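Malonyl CoA-acyl carrier protein transacylase (Clostridium perfringens, PDB 3PTW) probably transfers the malonyl group from malonyl-CoA to acyl carrier protein, supplying chain-extending units for fatty acid synthesis. Local coordinates at residues V16-E21 and P64-T69; K20-N25 and L293-L298; E27-V32 and N70-T75. All blocks are in the same frame, centred on the assembly; numbering follows the deposited sequence.

The three contacts are neighbours, their centres about 9 to 10 Å apart, and interaction 3 touches both of the others. Interactions 1 and 3 use successive parts of helix 59-79 and meet where V32 CG1 packs on T68 O at 3.7 Å. Segments 16-21 and 20-25 overlap at K20 and E21, of which E21 makes its contact only in interaction 2. Interaction 2 adjoins interaction 3 through F22 O, 3.4 Å from S29 CB, and through V295 O, 3.9 Å from I73 CD1. Helix 20-25 also reaches helix 59-79, by F22 on I73 and A76. In interaction 1, the I66 side chain is near, without touching, the likely nucleophile elbow of G89, S91 and G93.

Interaction 1. Residues V16-E21 and P64-T69; sequences VGMGKE and PAIITT
M18 lays its side chain across T69 at about a right angle and ends against the A65-I66 turn of helix 59-79. With CG set between the backbone N and the carbonyl carbon (chi1 71°) and the rest of the chain extended, the thioether spans the gap to the helix. CG passes 3.7 Å from T69 OG1, and the terminal methyl CE reaches A65 CB at 3.8 Å and, more loosely, I66 CG1 at 4.1 Å. The T69 hydroxyl is turned back on its own helix, where OG1 donates to A65 O over 3.2 Å; that carbonyl also accepts T69 N, the two donors arriving from opposite faces of its plane. This buried end is the close part of the contact. Beside it, G19 brings its CA to 5.2 Å from the CA of T69, yet no hydrogen bond crosses, and G19 N is merely packed on T69 CG2. Further out, V16, K20 and E21 are exposed and leave the helix alone. A type II turn from G17 to K20 makes the change of direction, with G19 as N-cap of helix 20-25. The loop lies between helix 59-79 and the loop of P275, which M18 also touches, with helix 44-49 beside it: C48 of that helix pairs with the backbone of G17 and packs on A65 and T69.

Interaction 2. Residues K20-N25 and L293-L298; sequences KEFFDN and LNVEDL
The start of helix 298-315 is the element that helix 20-25 engages, through a hydrogen bond from L298 N to the carboxylate of E21. L298 N donates to E21 OE1 at 2.8 Å, almost straight (169°) and met nearly along the C-O direction of the acceptor. Extended beyond CG, the E21 side chain carries this oxygen across to the N-terminus of the helix, where it also lies 3.2 Å from D297 CB and 3.3 Å from L298 CB. D297 is the N-cap of the same helix: its side chain caps a backbone N further on, and its OD1 bonds to S300 OG. The E21 and D297 side chains run side by side in the same direction, their carboxylate planes 27° apart and E21 OE1 4.7 Å from D297 OD2. The N-H groups at the helix start, one bound by E21 and one capped by D297, would be expected to offset these nearby like charges.

This junction follows strand 291-295, the outermost strand on its side of the mainly parallel central sheet, paired with strand 269-273; the chain thus passes from sheet edge to C-terminal helix alongside helix 20-25. Deeper in, F22 crosses V295 at about a right angle, and its CZ packs 3.5 Å from V295 CG1. The ring offers its edge to the D297 backbone, with CE2 3.7 Å from D297 O. I73 of helix 59-79 touches both F22 and V295, so a third element closes this apolar end. E296 turns the other way, its carboxylate taken by Y15 and K277. At the outer rim the N25 amide crosses L298, bringing ND2 to 3.6 Å from L298 CD2.

Interaction 3. Residues E27-V32 and N70-T75; sequences EESKEV and NMAILT
S29 and A72 mark the point where the two helices come nearest, their CA atoms 4.2 Å apart. The small side chains allow this approach: S29 CB and A72 CB are themselves in packing contact at 3.9 Å. OG of S29 sits beside its backbone N, anti to the carbonyl carbon (chi1 -61°), which directs it across the interface to donate a short bond of 2.5 Å to A72 O. The hydroxyl comes from above the carbonyl plane rather than along a lone pair. This bond gives the buried group a partner on the neighbouring helix.

One turn on, V32 splits its methyls over the partner helix. CG1, anti to the backbone N, rests 3.6 Å from A72 N and 3.8 Å from M71 CG, whose chain bends at chi2 and crosses the valine at about a right angle. CG2 goes instead to T75 OG1, 3.4 Å away. The segments 27-32 and 70-75 run nearly antiparallel, at 154° with their axes 8.0 Å apart. Helix 59-79 in turn packs against strand 4-8 of the central sheet, through L74 on F6 and N70 on F8, and N70 is bonded to A9 O and S96.

T75 divides its two branches between different tasks. Its OG1 folds back to donate to M71 O, a carbonyl that also takes T75 N, which leaves CG2 pointing at the other helix to meet E28 CB at 3.7 Å. E28 CG stands between its backbone N and carbonyl carbon (chi1 64°) and the chain then bends at chi2, laying CB and CG along that methyl as the two side chains slide past each other in opposite directions. F106 of helix 106-122 touches V32 and M71, while F22 touches S29 and I73.

Interaction 1. Residues V16-E21 and P64-T69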
ATOM      1  N   VAL A  16       5.889 -11.317 -11.759  1.00 37.41           N
ATOM      2  CA  VAL A  16       7.066 -11.377 -12.610  1.00 37.46           C
ATOM      3  C   VAL A  16       6.789 -10.619 -13.904  1.00 37.26           C
ATOM      4  O   VAL A  16       5.780 -10.854 -14.565  1.00 37.60           O
ATOM      5  CB  VAL A  16       7.455 -12.843 -12.925  1.00 38.59           C
ATOM      6  CG1 VAL A  16       8.745 -12.894 -13.721  1.00 44.12           C
ATOM      7  CG2 VAL A  16       7.588 -13.646 -11.634  1.00 43.41           C
ATOM      8  N   GLY A  17       7.696  -9.712 -14.256  1.00 37.53           N
ATOM      9  CA  GLY A  17       7.561  -8.894 -15.460  1.00 38.38           C
ATOM     10  C   GLY A  17       6.979  -7.510 -15.195  1.00 37.96           C
ATOM     11  O   GLY A  17       6.951  -6.679 -16.091  1.00 38.45           O
ATOM     12  N   MET A  18       6.514  -7.242 -13.973  1.00 37.15           N
ATOM     13  CA  MET A  18       6.043  -5.887 -13.653  1.00 36.14           C
ATOM     14  C   MET A  18       7.191  -4.897 -13.892  1.00 36.38           C
ATOM     15  O   MET A  18       8.370  -5.242 -13.737  1.00 36.59           O
ATOM     16  CB  MET A  18       5.493  -5.800 -12.227  1.00 34.82           C
ATOM     17  CG  MET A  18       6.546  -5.881 -11.124  1.00 35.65           C
ATOM     18  SD  MET A  18       5.812  -5.913  -9.481  1.00 33.61           S
ATOM     19  CE  MET A  18       7.312  -5.953  -8.477  1.00 34.53           C
ATOM     20  N   GLY A  19       6.852  -3.694 -14.342  1.00 36.17           N
ATOM     21  CA  GLY A  19       7.856  -2.670 -14.628  1.00 35.64           C
ATOM     22  C   GLY A  19       8.551  -2.752 -15.971  1.00 36.57           C
ATOM     23  O   GLY A  19       9.082  -1.749 -16.463  1.00 36.61           O
ATOM     24  N   LYS A  20       8.557  -3.941 -16.571  1.00 36.94           N
ATOM     25  CA  LYS A  20       9.332  -4.175 -17.777  1.00 37.40           C
ATOM     26  C   LYS A  20       8.909  -3.294 -18.954  1.00 37.17           C
ATOM     27  O   LYS A  20       9.763  -2.742 -19.639  1.00 37.99           O
ATOM     28  CB  LYS A  20       9.301  -5.664 -18.158  1.00 38.45           C
ATOM     29  CG  LYS A  20       9.972  -5.999 -19.477  1.00 41.99           C
ATOM     30  CD  LYS A  20      11.447  -6.281 -19.280  1.00 40.34           C
ATOM     31  CE  LYS A  20      11.955  -7.293 -20.306  1.00 44.06           C
ATOM     32  NZ  LYS A  20      12.517  -6.627 -21.515  1.00 41.40           N
ATOM     33  N   GLU A  21       7.608  -3.147 -19.189  1.00 36.70           N
ATOM     34  CA  GLU A  21       7.145  -2.358 -20.346  1.00 36.72           C
ATOM     35  C   GLU A  21       7.529  -0.892 -20.221  1.00 36.68           C
ATOM     36  O   GLU A  21       7.917  -0.262 -21.213  1.00 37.46           O
ATOM     37  CB  GLU A  21       5.642  -2.516 -20.593  1.00 36.08           C
ATOM     38  CG  GLU A  21       5.259  -3.883 -21.149  1.00 45.92           C
ATOM     39  CD  GLU A  21       3.782  -4.009 -21.487  1.00 36.53           C
ATOM     40  OE1 GLU A  21       3.031  -3.015 -21.424  1.00 45.24           O
ATOM     41  OE2 GLU A  21       3.370  -5.124 -21.835  1.00 46.97           O
ATOM     42  N   PRO A  64      10.862  -3.571  -1.736  1.00 30.26           N
ATOM     43  CA  PRO A  64      11.642  -2.708  -2.643  1.00 30.72           C
ATOM     44  C   PRO A  64      11.396  -2.996  -4.117  1.00 32.29           C
ATOM     45  O   PRO A  64      11.688  -2.147  -4.969  1.00 34.12           O
ATOM     46  CB  PRO A  64      13.092  -3.036  -2.293  1.00 31.15           C
ATOM     47  CG  PRO A  64      13.037  -4.443  -1.702  1.00 31.17           C
ATOM     48  CD  PRO A  64      11.736  -4.446  -0.932  1.00 30.69           C
ATOM     49  N   ALA A  65      10.899  -4.185  -4.428  1.00 32.15           N
ATOM     50  CA  ALA A  65      10.523  -4.493  -5.804  1.00 32.44           C
ATOM     51  C   ALA A  65       9.350  -3.615  -6.249  1.00 31.63           C
ATOM     52  O   ALA A  65       9.429  -2.954  -7.279  1.00 32.45           O
ATOM     53  CB  ALA A  65      10.205  -5.959  -5.958  1.00 32.54           C
ATOM     54  N   ILE A  66       8.287  -3.590  -5.458  1.00 30.58           N
ATOM     55  CA  ILE A  66       7.100  -2.768  -5.752  1.00 31.16           C
ATOM     56  C   ILE A  66       7.401  -1.268  -5.722  1.00 31.62           C
ATOM     57  O   ILE A  66       6.987  -0.522  -6.616  1.00 32.21           O
ATOM     58  CB  ILE A  66       5.926  -3.129  -4.807  1.00 31.00           C
ATOM     59  CG1 ILE A  66       5.424  -4.532  -5.150  1.00 24.48           C
ATOM     60  CG2 ILE A  66       4.795  -2.080  -4.868  1.00 22.89           C
ATOM     61  CD1 ILE A  66       4.344  -5.041  -4.264  1.00 31.72           C
ATOM     62  N   ILE A  67       8.157  -0.839  -4.715  1.00 31.62           N
ATOM     63  CA  ILE A  67       8.510   0.564  -4.556  1.00 31.06           C
ATOM     64  C   ILE A  67       9.234   1.111  -5.794  1.00 30.76           C
ATOM     65  O   ILE A  67       8.942   2.227  -6.237  1.00 30.18           O
ATOM     66  CB  ILE A  67       9.341   0.791  -3.267  1.00 31.33           C
ATOM     67  CG1 ILE A  67       8.461   0.589  -2.022  1.00 30.56           C
ATOM     68  CG2 ILE A  67      10.003   2.173  -3.270  1.00 31.08           C
ATOM     69  CD1 ILE A  67       7.231   1.485  -1.938  1.00 31.32           C
ATOM     70  N   THR A  68      10.156   0.307  -6.332  1.00 30.85           N
ATOM     71  CA  THR A  68      10.900   0.635  -7.549  1.00 31.45           C
ATOM     72  C   THR A  68       9.980   0.706  -8.755  1.00 29.70           C
ATOM     73  O   THR A  68      10.094   1.610  -9.578  1.00 29.29           O
ATOM     74  CB  THR A  68      12.007  -0.437  -7.863  1.00 32.84           C
ATOM     75  OG1 THR A  68      12.901  -0.557  -6.748  1.00 30.70           O
ATOM     76  CG2 THR A  68      12.801  -0.045  -9.109  1.00 31.66           C
ATOM     77  N   THR A  69       9.102  -0.279  -8.864  1.00 29.21           N
ATOM     78  CA  THR A  69       8.143  -0.365  -9.955  1.00 29.40           C
ATOM     79  C   THR A  69       7.187   0.839  -9.949  1.00 29.78           C
ATOM     80  O   THR A  69       6.997   1.493 -10.989  1.00 30.50           O
ATOM     81  CB  THR A  69       7.424  -1.729  -9.908  1.00 29.63           C
ATOM     82  OG1 THR A  69       8.365  -2.750 -10.288  1.00 28.97           O
ATOM     83  CG2 THR A  69       6.212  -1.773 -10.846  1.00 27.62           C
TER

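Interaction 2. Residues K20-N25 and L293-L298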
ATOM      1  N   LYS A  20       8.557  -3.941 -16.571  1.00 36.94           N
ATOM      2  CA  LYS A  20       9.332  -4.175 -17.777  1.00 37.40           C
ATOM      3  C   LYS A  20       8.909  -3.294 -18.954  1.00 37.17           C
ATOM      4  O   LYS A  20       9.763  -2.742 -19.639  1.00 37.99           O
ATOM      5  CB  LYS A  20       9.301  -5.664 -18.158  1.00 38.45           C
ATOM      6  CG  LYS A  20       9.972  -5.999 -19.477  1.00 41.99           C
ATOM      7  CD  LYS A  20      11.447  -6.281 -19.280  1.00 40.34           C
ATOM      8  CE  LYS A  20      11.955  -7.293 -20.306  1.00 44.06           C
ATOM      9  NZ  LYS A  20      12.517  -6.627 -21.515  1.00 41.40           N
ATOM     10  N   GLU A  21       7.608  -3.147 -19.189  1.00 36.70           N
ATOM     11  CA  GLU A  21       7.145  -2.358 -20.346  1.00 36.72           C
ATOM     12  C   GLU A  21       7.529  -0.892 -20.221  1.00 36.68           C
ATOM     13  O   GLU A  21       7.917  -0.262 -21.213  1.00 37.46           O
ATOM     14  CB  GLU A  21       5.642  -2.516 -20.593  1.00 36.08           C
ATOM     15  CG  GLU A  21       5.259  -3.883 -21.149  1.00 45.92           C
ATOM     16  CD  GLU A  21       3.782  -4.009 -21.487  1.00 36.53           C
ATOM     17  OE1 GLU A  21       3.031  -3.015 -21.424  1.00 45.24           O
ATOM     18  OE2 GLU A  21       3.370  -5.124 -21.835  1.00 46.97           O
ATOM     19  N   PHE A  22       7.441  -0.354 -19.005  1.00 35.16           N
ATOM     20  CA  PHE A  22       7.944   0.998 -18.750  1.00 34.33           C
ATOM     21  C   PHE A  22       9.454   1.078 -18.869  1.00 35.45           C
ATOM     22  O   PHE A  22       9.986   2.053 -19.415  1.00 35.19           O
ATOM     23  CB  PHE A  22       7.483   1.520 -17.392  1.00 32.18           C
ATOM     24  CG  PHE A  22       6.151   2.199 -17.451  1.00 38.89           C
ATOM     25  CD1 PHE A  22       6.070   3.588 -17.450  1.00 31.32           C
ATOM     26  CD2 PHE A  22       4.981   1.453 -17.560  1.00 31.19           C
ATOM     27  CE1 PHE A  22       4.838   4.231 -17.523  1.00 38.56           C
ATOM     28  CE2 PHE A  22       3.748   2.084 -17.639  1.00 39.08           C
ATOM     29  CZ  PHE A  22       3.680   3.485 -17.620  1.00 31.24           C
ATOM     30  N   PHE A  23      10.129   0.051 -18.354  1.00 36.42           N
ATOM     31  CA  PHE A  23      11.587  -0.023 -18.401  1.00 37.64           C
ATOM     32  C   PHE A  23      12.063   0.097 -19.842  1.00 38.82           C
ATOM     33  O   PHE A  23      12.967   0.876 -20.123  1.00 39.08           O
ATOM     34  CB  PHE A  23      12.102  -1.334 -17.783  1.00 37.89           C
ATOM     35  CG  PHE A  23      13.598  -1.514 -17.896  1.00 39.56           C
ATOM     36  CD1 PHE A  23      14.447  -1.069 -16.882  1.00 38.10           C
ATOM     37  CD2 PHE A  23      14.164  -2.111 -19.031  1.00 39.82           C
ATOM     38  CE1 PHE A  23      15.832  -1.225 -16.989  1.00 40.01           C
ATOM     39  CE2 PHE A  23      15.547  -2.266 -19.154  1.00 41.29           C
ATOM     40  CZ  PHE A  23      16.382  -1.825 -18.132  1.00 39.99           C
ATOM     41  N   ASP A  24      11.432  -0.664 -20.739  1.00 39.76           N
ATOM     42  CA  ASP A  24      11.823  -0.712 -22.149  1.00 41.50           C
ATOM     43  C   ASP A  24      11.381   0.489 -22.972  1.00 41.25           C
ATOM     44  O   ASP A  24      11.930   0.743 -24.043  1.00 41.66           O
ATOM     45  CB  ASP A  24      11.301  -1.991 -22.812  1.00 42.83           C
ATOM     46  CG  ASP A  24      11.921  -3.246 -22.230  1.00 37.21           C
ATOM     47  OD1 ASP A  24      12.987  -3.145 -21.605  1.00 43.17           O
ATOM     48  OD2 ASP A  24      11.343  -4.340 -22.410  1.00 44.06           O
ATOM     49  N   ASN A  25      10.395   1.230 -22.484  1.00 40.43           N
ATOM     50  CA  ASN A  25       9.767   2.263 -23.320  1.00 40.90           C
ATOM     51  C   ASN A  25       9.966   3.692 -22.836  1.00 40.06           C
ATOM     52  O   ASN A  25       9.710   4.636 -23.579  1.00 40.30           O
ATOM     53  CB  ASN A  25       8.278   1.956 -23.509  1.00 41.13           C
ATOM     54  CG  ASN A  25       8.054   0.669 -24.263  1.00 38.37           C
ATOM     55  OD1 ASN A  25       8.169   0.628 -25.482  1.00 43.06           O
ATOM     56  ND2 ASN A  25       7.751  -0.397 -23.538  1.00 41.78           N
ATOM     57  N   LEU A 293      -8.877   5.208 -12.552  1.00 33.25           N
ATOM     58  CA  LEU A 293      -7.975   4.747 -13.597  1.00 33.58           C
ATOM     59  C   LEU A 293      -6.760   4.080 -12.979  1.00 33.27           C
ATOM     60  O   LEU A 293      -6.556   4.156 -11.761  1.00 33.10           O
ATOM     61  CB  LEU A 293      -7.541   5.918 -14.497  1.00 33.84           C
ATOM     62  CG  LEU A 293      -8.646   6.770 -15.131  1.00 25.90           C
ATOM     63  CD1 LEU A 293      -8.067   8.071 -15.681  1.00 35.04           C
ATOM     64  CD2 LEU A 293      -9.412   6.008 -16.223  1.00 35.43           C
ATOM     65  N   ASN A 294      -5.961   3.412 -13.809  1.00 32.62           N
ATOM     66  CA  ASN A 294      -4.743   2.758 -13.331  1.00 31.85           C
ATOM     67  C   ASN A 294      -3.669   2.720 -14.408  1.00 32.90           C
ATOM     68  O   ASN A 294      -3.982   2.707 -15.610  1.00 33.69           O
ATOM     69  CB  ASN A 294      -5.022   1.341 -12.797  1.00 30.78           C
ATOM     70  CG  ASN A 294      -5.183   0.310 -13.915  1.00 36.83           C
ATOM     71  OD1 ASN A 294      -6.266   0.159 -14.466  1.00 31.76           O
ATOM     72  ND2 ASN A 294      -4.093  -0.384 -14.264  1.00 30.60           N
ATOM     73  N   VAL A 295      -2.408   2.746 -13.976  1.00 33.36           N
ATOM     74  CA  VAL A 295      -1.272   2.526 -14.881  1.00 34.99           C
ATOM     75  C   VAL A 295      -0.324   1.481 -14.297  1.00 35.36           C
ATOM     76  O   VAL A 295       0.199   1.661 -13.203  1.00 35.67           O
ATOM     77  CB  VAL A 295      -0.467   3.829 -15.212  1.00 35.36           C
ATOM     78  CG1 VAL A 295       0.443   3.589 -16.407  1.00 33.22           C
ATOM     79  CG2 VAL A 295      -1.389   5.028 -15.495  1.00 33.06           C
ATOM     80  N   GLU A 296      -0.137   0.384 -15.029  1.00 36.21           N
ATOM     81  CA  GLU A 296       0.848  -0.661 -14.705  1.00 36.65           C
ATOM     82  C   GLU A 296       1.625  -1.107 -15.947  1.00 37.35           C
ATOM     83  O   GLU A 296       2.666  -1.743 -15.837  1.00 37.39           O
ATOM     84  CB  GLU A 296       0.179  -1.880 -14.032  1.00 37.53           C
ATOM     85  CG  GLU A 296      -0.731  -2.758 -14.934  1.00 39.26           C
ATOM     86  CD  GLU A 296      -1.377  -3.938 -14.177  1.00 39.10           C
ATOM     87  OE1 GLU A 296      -0.648  -4.733 -13.537  1.00 38.74           O
ATOM     88  OE2 GLU A 296      -2.620  -4.067 -14.220  1.00 39.44           O
ATOM     89  N   ASP A 297       1.108  -0.778 -17.131  1.00 38.18           N
ATOM     90  CA  ASP A 297       1.734  -1.203 -18.384  1.00 39.61           C
ATOM     91  C   ASP A 297       1.344  -0.262 -19.509  1.00 39.51           C
ATOM     92  O   ASP A 297       0.729   0.773 -19.262  1.00 39.28           O
ATOM     93  CB  ASP A 297       1.415  -2.680 -18.722  1.00 41.13           C
ATOM     94  CG  ASP A 297      -0.077  -3.013 -18.638  1.00 50.87           C
ATOM     95  OD1 ASP A 297      -0.926  -2.111 -18.809  1.00 41.95           O
ATOM     96  OD2 ASP A 297      -0.401  -4.199 -18.402  1.00 42.14           O
ATOM     97  N   LEU A 298       1.707  -0.616 -20.737  1.00 39.74           N
ATOM     98  CA  LEU A 298       1.368   0.202 -21.902  1.00 40.05           C
ATOM     99  C   LEU A 298      -0.132   0.350 -22.148  1.00 39.92           C
ATOM    100  O   LEU A 298      -0.606   1.457 -22.394  1.00 39.96           O
ATOM    101  CB  LEU A 298       2.066  -0.330 -23.153  1.00 40.83           C
ATOM    102  CG  LEU A 298       3.353   0.364 -23.611  1.00 53.26           C
ATOM    103  CD1 LEU A 298       4.144   1.000 -22.463  1.00 40.09           C
ATOM    104  CD2 LEU A 298       4.224  -0.604 -24.423  1.00 42.13           C
TER

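Interaction 3. Residues E27-V32 and N70-T75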
ATOM      1  N   GLU A  27      12.897   6.159 -20.869  1.00 41.59           N
ATOM      2  CA  GLU A  27      14.282   6.261 -20.391  1.00 43.01           C
ATOM      3  C   GLU A  27      14.337   6.548 -18.908  1.00 41.77           C
ATOM      4  O   GLU A  27      15.153   5.977 -18.204  1.00 41.35           O
ATOM      5  CB  GLU A  27      15.070   7.334 -21.152  1.00 44.69           C
ATOM      6  CG  GLU A  27      15.660   6.849 -22.472  1.00 73.69           C
ATOM      7  CD  GLU A  27      16.827   5.882 -22.283  1.00 48.06           C
ATOM      8  OE1 GLU A  27      17.708   6.156 -21.435  1.00 74.19           O
ATOM      9  OE2 GLU A  27      16.868   4.854 -22.994  1.00 74.88           O
ATOM     10  N   GLU A  28      13.446   7.430 -18.455  1.00 41.25           N
ATOM     11  CA  GLU A  28      13.333   7.800 -17.048  1.00 40.53           C
ATOM     12  C   GLU A  28      12.887   6.637 -16.148  1.00 39.62           C
ATOM     13  O   GLU A  28      13.152   6.642 -14.949  1.00 39.41           O
ATOM     14  CB  GLU A  28      12.403   9.016 -16.880  1.00 40.75           C
ATOM     15  CG  GLU A  28      10.935   8.800 -17.274  1.00 38.10           C
ATOM     16  CD  GLU A  28      10.638   9.127 -18.739  1.00 42.15           C
ATOM     17  OE1 GLU A  28      11.569   9.114 -19.573  1.00 39.62           O
ATOM     18  OE2 GLU A  28       9.451   9.385 -19.060  1.00 39.56           O
ATOM     19  N   SER A  29      12.217   5.645 -16.727  1.00 39.44           N
ATOM     20  CA  SER A  29      11.809   4.461 -15.975  1.00 39.00           C
ATOM     21  C   SER A  29      12.986   3.480 -15.892  1.00 39.60           C
ATOM     22  O   SER A  29      13.234   2.876 -14.839  1.00 38.96           O
ATOM     23  CB  SER A  29      10.577   3.798 -16.610  1.00 38.81           C
ATOM     24  OG  SER A  29       9.469   4.686 -16.630  1.00 47.46           O
ATOM     25  N   LYS A  30      13.699   3.341 -17.007  1.00 40.56           N
ATOM     26  CA  LYS A  30      14.989   2.654 -17.060  1.00 42.40           C
ATOM     27  C   LYS A  30      15.933   3.198 -15.977  1.00 42.78           C
ATOM     28  O   LYS A  30      16.541   2.429 -15.223  1.00 42.99           O
ATOM     29  CB  LYS A  30      15.609   2.816 -18.464  1.00 43.91           C
ATOM     30  CG  LYS A  30      16.671   1.762 -18.840  1.00 62.60           C
ATOM     31  CD  LYS A  30      17.198   1.900 -20.289  1.00 46.97           C
ATOM     32  CE  LYS A  30      16.265   1.277 -21.352  1.00 64.12           C
ATOM     33  NZ  LYS A  30      15.288   2.240 -21.980  1.00 48.03           N
ATOM     34  N   GLU A  31      16.022   4.521 -15.883  1.00 43.05           N
ATOM     35  CA  GLU A  31      16.936   5.176 -14.946  1.00 43.81           C
ATOM     36  C   GLU A  31      16.571   4.881 -13.488  1.00 42.79           C
ATOM     37  O   GLU A  31      17.456   4.721 -12.637  1.00 43.16           O
ATOM     38  CB  GLU A  31      16.973   6.689 -15.217  1.00 45.13           C
ATOM     39  CG  GLU A  31      17.856   7.507 -14.270  1.00 61.58           C
ATOM     40  CD  GLU A  31      18.073   8.945 -14.738  1.00 46.54           C
ATOM     41  OE1 GLU A  31      19.134   9.517 -14.403  1.00 62.55           O
ATOM     42  OE2 GLU A  31      17.197   9.505 -15.442  1.00 62.11           O
ATOM     43  N   VAL A  32      15.274   4.796 -13.202  1.00 41.23           N
ATOM     44  CA  VAL A  32      14.829   4.490 -11.846  1.00 39.43           C
ATOM     45  C   VAL A  32      15.284   3.102 -11.390  1.00 38.78           C
ATOM     46  O   VAL A  32      15.668   2.918 -10.224  1.00 38.16           O
ATOM     47  CB  VAL A  32      13.304   4.668 -11.677  1.00 38.18           C
ATOM     48  CG1 VAL A  32      12.822   3.993 -10.402  1.00 32.12           C
ATOM     49  CG2 VAL A  32      12.957   6.147 -11.650  1.00 33.12           C
ATOM     50  N   ASN A  70       6.623   1.135  -8.777  1.00 28.87           N
ATOM     51  CA  ASN A  70       5.783   2.327  -8.564  1.00 29.06           C
ATOM     52  C   ASN A  70       6.472   3.634  -8.993  1.00 29.67           C
ATOM     53  O   ASN A  70       5.851   4.498  -9.612  1.00 28.22           O
ATOM     54  CB  ASN A  70       5.318   2.420  -7.096  1.00 28.39           C
ATOM     55  CG  ASN A  70       4.323   1.314  -6.704  1.00 21.13           C
ATOM     56  OD1 ASN A  70       3.958   0.480  -7.521  1.00 29.31           O
ATOM     57  ND2 ASN A  70       3.882   1.315  -5.441  1.00 28.44           N
ATOM     58  N   MET A  71       7.764   3.751  -8.686  1.00 30.91           N
ATOM     59  CA  MET A  71       8.526   4.958  -8.995  1.00 32.17           C
ATOM     60  C   MET A  71       8.819   5.079 -10.499  1.00 32.24           C
ATOM     61  O   MET A  71       8.649   6.152 -11.089  1.00 32.40           O
ATOM     62  CB  MET A  71       9.825   4.966  -8.179  1.00 34.41           C
ATOM     63  CG  MET A  71      10.629   6.262  -8.229  1.00 37.16           C
ATOM     64  SD  MET A  71       9.789   7.744  -7.605  1.00 37.10           S
ATOM     65  CE  MET A  71      11.152   8.908  -7.656  1.00 37.70           C
ATOM     66  N   ALA A  72       9.246   3.975 -11.107  1.00 31.98           N
ATOM     67  CA  ALA A  72       9.497   3.912 -12.547  1.00 32.94           C
ATOM     68  C   ALA A  72       8.276   4.348 -13.363  1.00 32.13           C
ATOM     69  O   ALA A  72       8.420   5.061 -14.337  1.00 32.07           O
ATOM     70  CB  ALA A  72       9.927   2.498 -12.942  1.00 33.81           C
ATOM     71  N   ILE A  73       7.083   3.925 -12.943  1.00 31.56           N
ATOM     72  CA  ILE A  73       5.829   4.330 -13.585  1.00 32.14           C
ATOM     73  C   ILE A  73       5.478   5.801 -13.313  1.00 31.52           C
ATOM     74  O   ILE A  73       5.137   6.560 -14.233  1.00 31.17           O
ATOM     75  CB  ILE A  73       4.652   3.413 -13.152  1.00 32.56           C
ATOM     76  CG1 ILE A  73       4.886   1.982 -13.662  1.00 31.25           C
ATOM     77  CG2 ILE A  73       3.295   3.968 -13.662  1.00 30.84           C
ATOM     78  CD1 ILE A  73       3.990   0.924 -13.011  1.00 33.17           C
ATOM     79  N   LEU A  74       5.565   6.195 -12.044  1.00 30.91           N
ATOM     80  CA  LEU A  74       5.323   7.575 -11.646  1.00 30.96           C
ATOM     81  C   LEU A  74       6.186   8.588 -12.422  1.00 32.19           C
ATOM     82  O   LEU A  74       5.691   9.650 -12.831  1.00 31.92           O
ATOM     83  CB  LEU A  74       5.579   7.730 -10.150  1.00 30.74           C
ATOM     84  CG  LEU A  74       5.597   9.164  -9.596  1.00 35.85           C
ATOM     85  CD1 LEU A  74       4.231   9.837  -9.760  1.00 30.98           C
ATOM     86  CD2 LEU A  74       6.040   9.157  -8.136  1.00 30.03           C
ATOM     87  N   THR A  75       7.477   8.276 -12.584  1.00 33.28           N
ATOM     88  CA  THR A  75       8.422   9.186 -13.244  1.00 34.64           C
ATOM     89  C   THR A  75       8.007   9.446 -14.688  1.00 34.99           C
ATOM     90  O   THR A  75       8.079  10.579 -15.158  1.00 36.18           O
ATOM     91  CB  THR A  75       9.897   8.640 -13.231  1.00 35.68           C
ATOM     92  OG1 THR A  75      10.222   8.133 -11.934  1.00 47.71           O
ATOM     93  CG2 THR A  75      10.881   9.741 -13.560  1.00 47.96           C
TER